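Local structure of ATP-dependent helicase FUN30 (Saccharomyces cerevisiae S288c, 5GN1) at residues H76-M79 with G83-P86; M105-A110 with D313-K318; A132-P137 with G143-I148. The protein remodels nucleosomes using ATP hydrolysis and promotes DNA end resection and heterochromatin organization; this chain is the C-terminal part of its ATPase domain. All blocks are in the same frame, centred on the assembly; numbering follows the deposited sequence.

Interaction 1 (H76-M79 with G83-P86)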
loop_
_atom_site.group_PDB
_atom_site.type_symbol
_atom_site.label_atom_id
_atom_site.label_comp_id
_atom_site.label_asym_id
_atom_site.label_seq_id
_atom_site.Cartn_x
_atom_site.Cartn_y
_atom_site.Cartn_z
ATOM N N HIS A 76 -11.731 -3.604 21.185
ATOM C CA HIS A 76 -12.909 -3.059 20.514
ATOM C C HIS A 76 -14.034 -4.083 20.468
ATOM O O HIS A 76 -15.192 -3.762 20.754
ATOM C CB HIS A 76 -12.528 -2.578 19.100
ATOM C CG HIS A 76 -13.688 -2.137 18.256
ATOM N ND1 HIS A 76 -14.138 -2.864 17.177
ATOM C CD2 HIS A 76 -14.467 -1.027 18.308
ATOM C CE1 HIS A 76 -15.157 -2.239 16.612
ATOM N NE2 HIS A 76 -15.375 -1.118 17.276
ATOM N N LYS A 77 -13.706 -5.305 20.133
ATOM C CA LYS A 77 -14.719 -6.327 20.016
ATOM C C LYS A 77 -15.367 -6.733 21.339
ATOM O O LYS A 77 -16.494 -7.126 21.377
ATOM C CB LYS A 77 -14.173 -7.496 19.248
ATOM C CG LYS A 77 -15.204 -8.493 18.830
ATOM C CD LYS A 77 -16.071 -7.990 17.720
ATOM C CE LYS A 77 -17.163 -8.988 17.479
ATOM N NZ LYS A 77 -18.170 -8.534 16.530
ATOM N N ARG A 78 -14.645 -6.603 22.413
ATOM C CA ARG A 78 -15.218 -6.921 23.715
ATOM C C ARG A 78 -16.129 -5.801 24.204
ATOM O O ARG A 78 -17.175 -6.071 24.806
ATOM C CB ARG A 78 -14.105 -7.203 24.724
ATOM C CG ARG A 78 -13.396 -8.541 24.474
ATOM C CD ARG A 78 -12.597 -8.980 25.686
ATOM N NE ARG A 78 -11.557 -8.015 26.028
ATOM C CZ ARG A 78 -10.274 -8.148 25.706
ATOM N NH1 ARG A 78 -9.856 -9.226 25.048
ATOM N NH2 ARG A 78 -9.408 -7.207 26.059
ATOM N N MET A 79 -15.735 -4.544 23.969
ATOM C CA MET A 79 -16.658 -3.421 24.128
ATOM C C MET A 79 -17.933 -3.646 23.330
ATOM O O MET A 79 -19.036 -3.623 23.882
ATOM C CB MET A 79 -15.982 -2.118 23.698
ATOM C CG MET A 79 -16.931 -0.939 23.520
ATOM S SD MET A 79 -15.973 0.554 23.284
ATOM C CE MET A 79 -15.562 0.428 21.526
ATOM N N GLY A 83 -19.357 -4.420 26.707
ATOM C CA GLY A 83 -19.130 -3.174 27.406
ATOM C C GLY A 83 -17.846 -3.120 28.191
ATOM O O GLY A 83 -17.668 -2.190 28.989
ATOM N N GLU A 84 -16.953 -4.091 28.030
ATOM C CA GLU A 84 -15.722 -4.015 28.797
ATOM C C GLU A 84 -14.816 -2.991 28.099
ATOM O O GLU A 84 -14.681 -2.991 26.877
ATOM C CB GLU A 84 -14.954 -5.378 28.900
ATOM C CG GLU A 84 -15.730 -6.715 28.776
ATOM C CD GLU A 84 -14.825 -7.971 28.631
ATOM O OE1 GLU A 84 -15.336 -9.039 28.286
ATOM O OE2 GLU A 84 -13.603 -7.907 28.805
ATOM N N LEU A 85 -14.203 -2.122 28.893
ATOM C CA LEU A 85 -13.298 -1.093 28.426
ATOM C C LEU A 85 -11.891 -1.353 28.948
ATOM O O LEU A 85 -11.724 -1.897 30.042
ATOM C CB LEU A 85 -13.761 0.304 28.880
ATOM C CG LEU A 85 -14.851 1.059 28.106
ATOM C CD1 LEU A 85 -16.032 0.178 27.712
ATOM C CD2 LEU A 85 -15.336 2.222 28.956
ATOM N N PRO A 86 -10.883 -0.843 28.279
ATOM C CA PRO A 86 -9.501 -0.954 28.730
ATOM C C PRO A 86 -9.147 -0.182 30.025
ATOM O O PRO A 86 -9.410 1.003 30.173
ATOM C CB PRO A 86 -8.735 -0.348 27.547
ATOM C CG PRO A 86 -9.657 -0.470 26.385
ATOM C CD PRO A 86 -10.969 -0.978 26.824
#

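Interaction 2 (M105-A110 with D313-K318)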
loop_
_atom_site.group_PDB
_atom_site.type_symbol
_atom_site.label_atom_id
_atom_site.label_comp_id
_atom_site.label_asym_id
_atom_site.label_seq_id
_atom_site.Cartn_x
_atom_site.Cartn_y
_atom_site.Cartn_z
ATOM N N MET A 105 -8.703 -1.721 8.057
ATOM C CA MET A 105 -7.788 -0.978 7.201
ATOM C C MET A 105 -6.372 -1.015 7.752
ATOM O O MET A 105 -5.408 -1.209 7.001
ATOM C CB MET A 105 -8.262 0.468 7.051
ATOM C CG MET A 105 -7.265 1.315 6.297
ATOM S SD MET A 105 -7.212 0.785 4.571
ATOM C CE MET A 105 -8.481 1.880 3.925
ATOM N N ALA A 106 -6.229 -0.831 9.064
ATOM C CA ALA A 106 -4.914 -0.872 9.688
ATOM C C ALA A 106 -4.274 -2.253 9.554
ATOM O O ALA A 106 -3.063 -2.357 9.328
ATOM C CB ALA A 106 -5.026 -0.468 11.159
ATOM N N LEU A 107 -5.062 -3.327 9.703
ATOM C CA LEU A 107 -4.502 -4.668 9.521
ATOM C C LEU A 107 -4.027 -4.868 8.086
ATOM O O LEU A 107 -2.982 -5.486 7.852
ATOM C CB LEU A 107 -5.524 -5.746 9.891
ATOM C CG LEU A 107 -6.001 -5.826 11.350
ATOM C CD1 LEU A 107 -7.137 -6.818 11.476
ATOM C CD2 LEU A 107 -4.870 -6.179 12.296
ATOM N N ARG A 108 -4.798 -4.374 7.114
ATOM C CA ARG A 108 -4.384 -4.481 5.716
ATOM C C ARG A 108 -3.048 -3.783 5.492
ATOM O O ARG A 108 -2.138 -4.347 4.880
ATOM C CB ARG A 108 -5.476 -3.912 4.804
ATOM C CG ARG A 108 -6.758 -4.749 4.837
ATOM C CD ARG A 108 -7.869 -4.164 3.967
ATOM N NE ARG A 108 -7.455 -4.011 2.575
ATOM C CZ ARG A 108 -8.140 -3.318 1.670
ATOM N NH1 ARG A 108 -9.276 -2.725 2.010
ATOM N NH2 ARG A 108 -7.685 -3.202 0.427
ATOM N N LYS A 109 -2.910 -2.550 5.996
ATOM C CA LYS A 109 -1.664 -1.809 5.829
ATOM C C LYS A 109 -0.493 -2.493 6.524
ATOM O O LYS A 109 0.630 -2.501 6.005
ATOM C CB LYS A 109 -1.842 -0.382 6.357
ATOM C CG LYS A 109 -2.756 0.449 5.485
ATOM C CD LYS A 109 -3.071 1.792 6.144
ATOM C CE LYS A 109 -3.738 2.730 5.149
ATOM N NZ LYS A 109 -4.097 4.008 5.823
ATOM N N ALA A 110 -0.720 -3.052 7.714
ATOM C CA ALA A 110 0.371 -3.727 8.413
ATOM C C ALA A 110 0.838 -4.971 7.656
ATOM O O ALA A 110 2.023 -5.313 7.703
ATOM C CB ALA A 110 -0.063 -4.083 9.845
ATOM N N ASP A 313 -0.811 -15.627 7.621
ATOM C CA ASP A 313 -1.169 -15.342 9.015
ATOM C C ASP A 313 -1.631 -13.891 9.153
ATOM O O ASP A 313 -1.279 -13.189 10.101
ATOM C CB ASP A 313 0.003 -15.654 9.953
ATOM C CG ASP A 313 -0.387 -15.650 11.444
ATOM O OD1 ASP A 313 -1.577 -15.879 11.784
ATOM O OD2 ASP A 313 0.526 -15.417 12.276
ATOM N N SER A 314 -2.402 -13.428 8.170
ATOM C CA SER A 314 -2.831 -12.042 8.120
ATOM C C SER A 314 -4.224 -11.976 7.523
ATOM O O SER A 314 -4.712 -12.927 6.905
ATOM C CB SER A 314 -1.872 -11.178 7.294
ATOM O OG SER A 314 -2.279 -11.161 5.936
ATOM N N ILE A 315 -4.843 -10.805 7.684
ATOM C CA ILE A 315 -6.160 -10.530 7.130
ATOM C C ILE A 315 -6.218 -10.747 5.621
ATOM O O ILE A 315 -7.300 -10.966 5.068
ATOM C CB ILE A 315 -6.551 -9.090 7.501
ATOM C CG1 ILE A 315 -7.997 -8.800 7.104
ATOM C CG2 ILE A 315 -5.576 -8.112 6.866
ATOM C CD1 ILE A 315 -8.525 -7.519 7.693
ATOM N N GLU A 316 -5.071 -10.687 4.934
ATOM C CA GLU A 316 -5.072 -10.891 3.485
ATOM C C GLU A 316 -5.527 -12.299 3.122
ATOM O O GLU A 316 -6.145 -12.501 2.074
ATOM C CB GLU A 316 -3.682 -10.614 2.910
ATOM C CG GLU A 316 -3.288 -9.125 2.972
ATOM C CD GLU A 316 -2.042 -8.797 2.144
ATOM O OE1 GLU A 316 -1.186 -9.687 1.963
ATOM O OE2 GLU A 316 -1.939 -7.649 1.658
ATOM N N GLU A 317 -5.233 -13.281 3.979
ATOM C CA GLU A 317 -5.768 -14.621 3.771
ATOM C C GLU A 317 -7.292 -14.623 3.845
ATOM O O GLU A 317 -7.958 -15.237 3.005
ATOM C CB GLU A 317 -5.157 -15.591 4.787
ATOM C CG GLU A 317 -3.664 -15.818 4.569
ATOM C CD GLU A 317 -3.074 -16.909 5.461
ATOM O OE1 GLU A 317 -2.857 -16.665 6.668
ATOM O OE2 GLU A 317 -2.848 -18.024 4.950
ATOM N N LYS A 318 -7.867 -13.915 4.831
ATOM C CA LYS A 318 -9.323 -13.829 4.936
ATOM C C LYS A 318 -9.924 -13.119 3.735
ATOM O O LYS A 318 -10.995 -13.501 3.245
ATOM C CB LYS A 318 -9.714 -13.098 6.223
ATOM C CG LYS A 318 -9.206 -13.766 7.477
ATOM C CD LYS A 318 -9.663 -15.198 7.513
ATOM C CE LYS A 318 -8.650 -16.089 8.207
ATOM N NZ LYS A 318 -9.107 -17.504 8.166
HETATM O O HOH W 1 -3.267 -5.771 2.744
#

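Interaction 3 (A132-P137 with G143-I148)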
loop_
_atom_site.group_PDB
_atom_site.type_symbol
_atom_site.label_atom_id
_atom_site.label_comp_id
_atom_site.label_asym_id
_atom_site.label_seq_id
_atom_site.Cartn_x
_atom_site.Cartn_y
_atom_site.Cartn_z
ATOM N N ALA A 132 11.588 22.508 14.921
ATOM C CA ALA A 132 12.532 22.668 13.861
ATOM C C ALA A 132 12.056 23.275 12.560
ATOM O O ALA A 132 12.715 24.110 12.024
ATOM C CB ALA A 132 13.112 21.301 13.578
ATOM N N ILE A 133 10.903 22.862 12.051
ATOM C CA ILE A 133 10.419 23.356 10.764
ATOM C C ILE A 133 10.052 24.829 10.651
ATOM O O ILE A 133 9.937 25.335 9.552
ATOM C CB ILE A 133 9.217 22.568 10.230
ATOM C CG1 ILE A 133 9.051 22.859 8.773
ATOM C CG2 ILE A 133 7.965 22.916 10.998
ATOM C CD1 ILE A 133 8.228 21.847 8.038
ATOM N N LEU A 134 9.858 25.502 11.763
ATOM C CA LEU A 134 9.470 26.914 11.697
ATOM C C LEU A 134 10.462 27.811 10.941
ATOM O O LEU A 134 10.098 28.708 10.223
ATOM C CB LEU A 134 9.331 27.476 13.106
ATOM C CG LEU A 134 8.267 26.772 13.940
ATOM C CD1 LEU A 134 8.549 26.595 15.410
ATOM C CD2 LEU A 134 6.941 27.463 13.775
ATOM N N ASP A 135 11.717 27.471 11.002
ATOM C CA ASP A 135 12.751 28.255 10.414
ATOM C C ASP A 135 12.628 28.222 8.900
ATOM O O ASP A 135 13.330 28.910 8.205
ATOM C CB ASP A 135 14.092 27.838 11.002
ATOM C CG ASP A 135 14.144 28.074 12.510
ATOM O OD1 ASP A 135 13.799 29.168 12.942
ATOM O OD2 ASP A 135 14.536 27.188 13.281
ATOM N N GLU A 136 11.683 27.458 8.366
ATOM C CA GLU A 136 11.505 27.422 6.904
ATOM C C GLU A 136 10.684 28.638 6.494
ATOM O O GLU A 136 9.891 29.104 7.278
ATOM C CB GLU A 136 10.867 26.130 6.443
ATOM C CG GLU A 136 11.684 24.887 6.760
ATOM C CD GLU A 136 12.621 24.439 5.662
ATOM O OE1 GLU A 136 12.610 24.996 4.558
ATOM O OE2 GLU A 136 13.381 23.497 5.927
ATOM N N PRO A 137 10.878 29.187 5.304
ATOM C CA PRO A 137 10.102 30.426 5.052
ATOM C C PRO A 137 8.597 30.304 5.049
ATOM O O PRO A 137 7.972 31.035 5.790
ATOM C CB PRO A 137 10.529 30.838 3.637
ATOM C CG PRO A 137 10.892 29.582 2.984
ATOM C CD PRO A 137 11.698 28.923 4.050
ATOM N N GLY A 143 4.173 29.436 12.593
ATOM C CA GLY A 143 3.628 28.106 12.669
ATOM C C GLY A 143 3.400 27.889 14.145
ATOM O O GLY A 143 4.332 28.052 14.936
ATOM N N ASN A 144 2.171 27.608 14.553
ATOM C CA ASN A 144 1.964 27.247 15.942
ATOM C C ASN A 144 2.587 25.882 16.177
ATOM O O ASN A 144 2.590 25.026 15.289
ATOM C CB ASN A 144 0.480 27.237 16.296
ATOM C CG ASN A 144 0.245 27.057 17.787
ATOM O OD1 ASN A 144 -0.165 25.987 18.240
ATOM N ND2 ASN A 144 0.516 28.103 18.560
ATOM N N LYS A 145 3.222 25.691 17.302
ATOM C CA LYS A 145 3.893 24.443 17.442
ATOM C C LYS A 145 2.997 23.302 17.706
ATOM O O LYS A 145 3.198 22.300 17.097
ATOM C CB LYS A 145 5.059 24.528 18.397
ATOM C CG LYS A 145 6.196 25.399 17.884
ATOM C CD LYS A 145 7.397 25.538 18.830
ATOM C CE LYS A 145 8.475 26.414 18.189
ATOM N NZ LYS A 145 9.699 26.667 18.985
ATOM N N GLU A 146 2.031 23.413 18.591
ATOM C CA GLU A 146 1.144 22.285 18.769
ATOM C C GLU A 146 0.268 22.047 17.550
ATOM O O GLU A 146 -0.437 21.037 17.509
ATOM C CB GLU A 146 0.328 22.500 20.044
ATOM C CG GLU A 146 1.260 22.605 21.241
ATOM C CD GLU A 146 2.178 21.392 21.338
ATOM O OE1 GLU A 146 1.698 20.324 21.770
ATOM O OE2 GLU A 146 3.363 21.498 20.953
ATOM N N TYR A 147 0.337 22.920 16.541
ATOM C CA TYR A 147 -0.399 22.727 15.297
ATOM C C TYR A 147 0.396 21.875 14.307
ATOM O O TYR A 147 -0.119 20.867 13.810
ATOM C CB TYR A 147 -0.782 24.082 14.669
ATOM C CG TYR A 147 -1.916 24.818 15.392
ATOM C CD1 TYR A 147 -2.454 24.324 16.579
ATOM C CD2 TYR A 147 -2.459 25.994 14.873
ATOM C CE1 TYR A 147 -3.477 24.988 17.238
ATOM C CE2 TYR A 147 -3.496 26.662 15.525
ATOM C CZ TYR A 147 -4.001 26.149 16.704
ATOM O OH TYR A 147 -5.023 26.789 17.364
ATOM N N ILE A 148 1.647 22.252 14.023
ATOM C CA ILE A 148 2.469 21.444 13.123
ATOM C C ILE A 148 2.700 20.054 13.705
ATOM O O ILE A 148 2.746 19.057 12.972
ATOM C CB ILE A 148 3.798 22.152 12.820
ATOM C CG1 ILE A 148 3.507 23.511 12.214
ATOM C CG2 ILE A 148 4.694 21.301 11.930
ATOM C CD1 ILE A 148 3.054 23.389 10.816
#

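Interaction 1 (H76-M79 with G83-P86)
Gly83 and Met79 meet at the C-terminus of helix 60-82, which is terminated by Gly83, the first residue to leave helical geometry and one with positive phi; both segments lie in the SNF2-related region of the chain. The amide of Gly83 still takes a helical i-to-i+4 bond: Gly83 N gives its hydrogen to Met79 O at 3.0 Å, with an N-H...O angle of 147°. The same hydrogen also leans toward Arg78 O, but that second bond is weak. Gly83 enters the left-handed region, and the chain then doubles back beside the last turn of the helix instead of continuing along its axis.

In the returning loop, Glu84 O sits over Met79, 3.4 Å from Met79 CA and 3.5 Å from Met79 CB. It is also near the Met79 amide, but at an angle too poor for a hydrogen bond. The Glu84 side chain runs back, extended beyond CG, to Arg78. Arg78 starts with CG anti to its carbonyl carbon, and the bend at chi3 (-61°) swings NE beside the carboxylate, with CD already against it. The salt bridge between Arg78 NE and Glu84 OE2 is long, 3.5 Å, and the two flat groups lie 23° from parallel. Arg78 CD is no farther off, 3.4 Å from Glu84 OE2, meaning that the charge pairing is combined with packing of the aliphatic stem.

Farther out, Asp82 OD2 lies close to Glu84 OE1, a like charge that may be eased by the nearby arginine. Arg78 and Lys77 also touch Tyr356 of helix 345-359, while Met79 and Pro86 share Leu95 as a neighbour. On the Met79 side the two segments make one more apolar touch: Met79 CG lies 4.4 Å from Leu85 CD1.

Interaction 2 (M105-A110 with D313-K318)
Ile315, at the start of helix 315-322, lays its CG2 methyl over the backbone joining Leu107 to Arg108; its helix follows strand 304-311 of the RecA-like parallel sheet. Leu107 C and Arg108 N are each 3.8 Å from Ile315 CG2, and Leu107 CB is equally near to that methyl. The other branch reaches across the leucine: Ile315 CD1 is 4.1 Å from Leu107 CD1, and the two side chains cross at about a right angle. With CG1 anti to the backbone N (chi1 -173°), Ile315 can present both branches to helix 100-110. Arg108 adds its aliphatic stem, CG approaching Ile315 CG2, while its guanidinium has a long, weak ion pair with Asp341.

The isoleucine is positioned by the N-cap just before it, where Ser314 OG accepts from Glu316 N at 3.0 Å. Tyr66 of helix 60-82 is hydrogen-bonded through OH to Ile315 N and packs on Leu107 as well, and Ile355 of helix 345-359 touches both Leu107 and Ile315. The contact therefore brings helices from distant parts of the sequence together in a buried, apolar meeting with no direct hydrogen bond across it.

Polar linkage is indirect. Glu316 OE2 is held by a salt bridge to Lys186 NZ, which would tend to keep the carboxylate charged. One water donates to both sides, to Glu316 OE2 at an unusually short distance and to Arg108 O at 2.8 Å.

Interaction 3 (A132-P137 with G143-I148)
A type I beta turn, Ile133 to Glu136, follows near the end of helix 123-133, and here Ile133 and Leu134 lie against the N-terminus of helix 145-153, in a group of short helices at the surface of the chain. The two segments are joined by helix 137-140, so this is local packing between neighbouring helices.

Ile133, which is buried, meets Ile148. Each offers its CG2 methyl, and the methyls Ile133 CG2 and Ile148 CG2 meet at 3.8 Å, with the side chains crossing at about a right angle. The two isoleucines reach this point by different rotations: in Ile148 it is CG2 that stands anti to the backbone N, whereas in Ile133 that place belongs to CG1. Phe167 and Leu171, the latter in helix 168-171, also touch Ile133 and cover it from other parts of the fold.

Beside it, Leu134 sends one methyl to Gly143 and the other to Lys145. Leu134 CD2 faces the glycine backbone, and Leu134 CD1 lies across the lysine stem. Both methyls come too near their neighbours in the model, so their placement is doubtful. The lysine chain is extended beyond CG, with its last three torsions near 180°, and its NZ makes a salt bridge to Asp131, on helix 123-133.

Asn144 occupies the N-cap, and Ile148 N bonds back to Asn144 O at 3.2 Å, fixing the first turn that carries both Lys145 and Ile148.

No hydrogen bond spans the two segments, so what joins them is shape and dispersion, while the nearby charge pairing of Lys145 with Asp131 ties the same two helices together.

Overall arrangement
Interactions 1 and 2 lie on the same side of the chain's centre, their centres about 21 Å apart and their nearest atoms about 10 Å apart. Helix 60-82 runs from one to the other, and helix 345-359 touches both: Tyr66 and Ile355 border interaction 2, Tyr356 borders interaction 1. Interaction 2 is the buried one, its centre about 11 Å from the chain's centre; interactions 1 and 3 are surface contacts, each about 29 Å out. Interaction 3 is nested within the long sequence loop that interaction 2 closes, yet stands about 36 Å from it between centres. No nucleotide is bound to mark the active site, and none of the three contacts touches another.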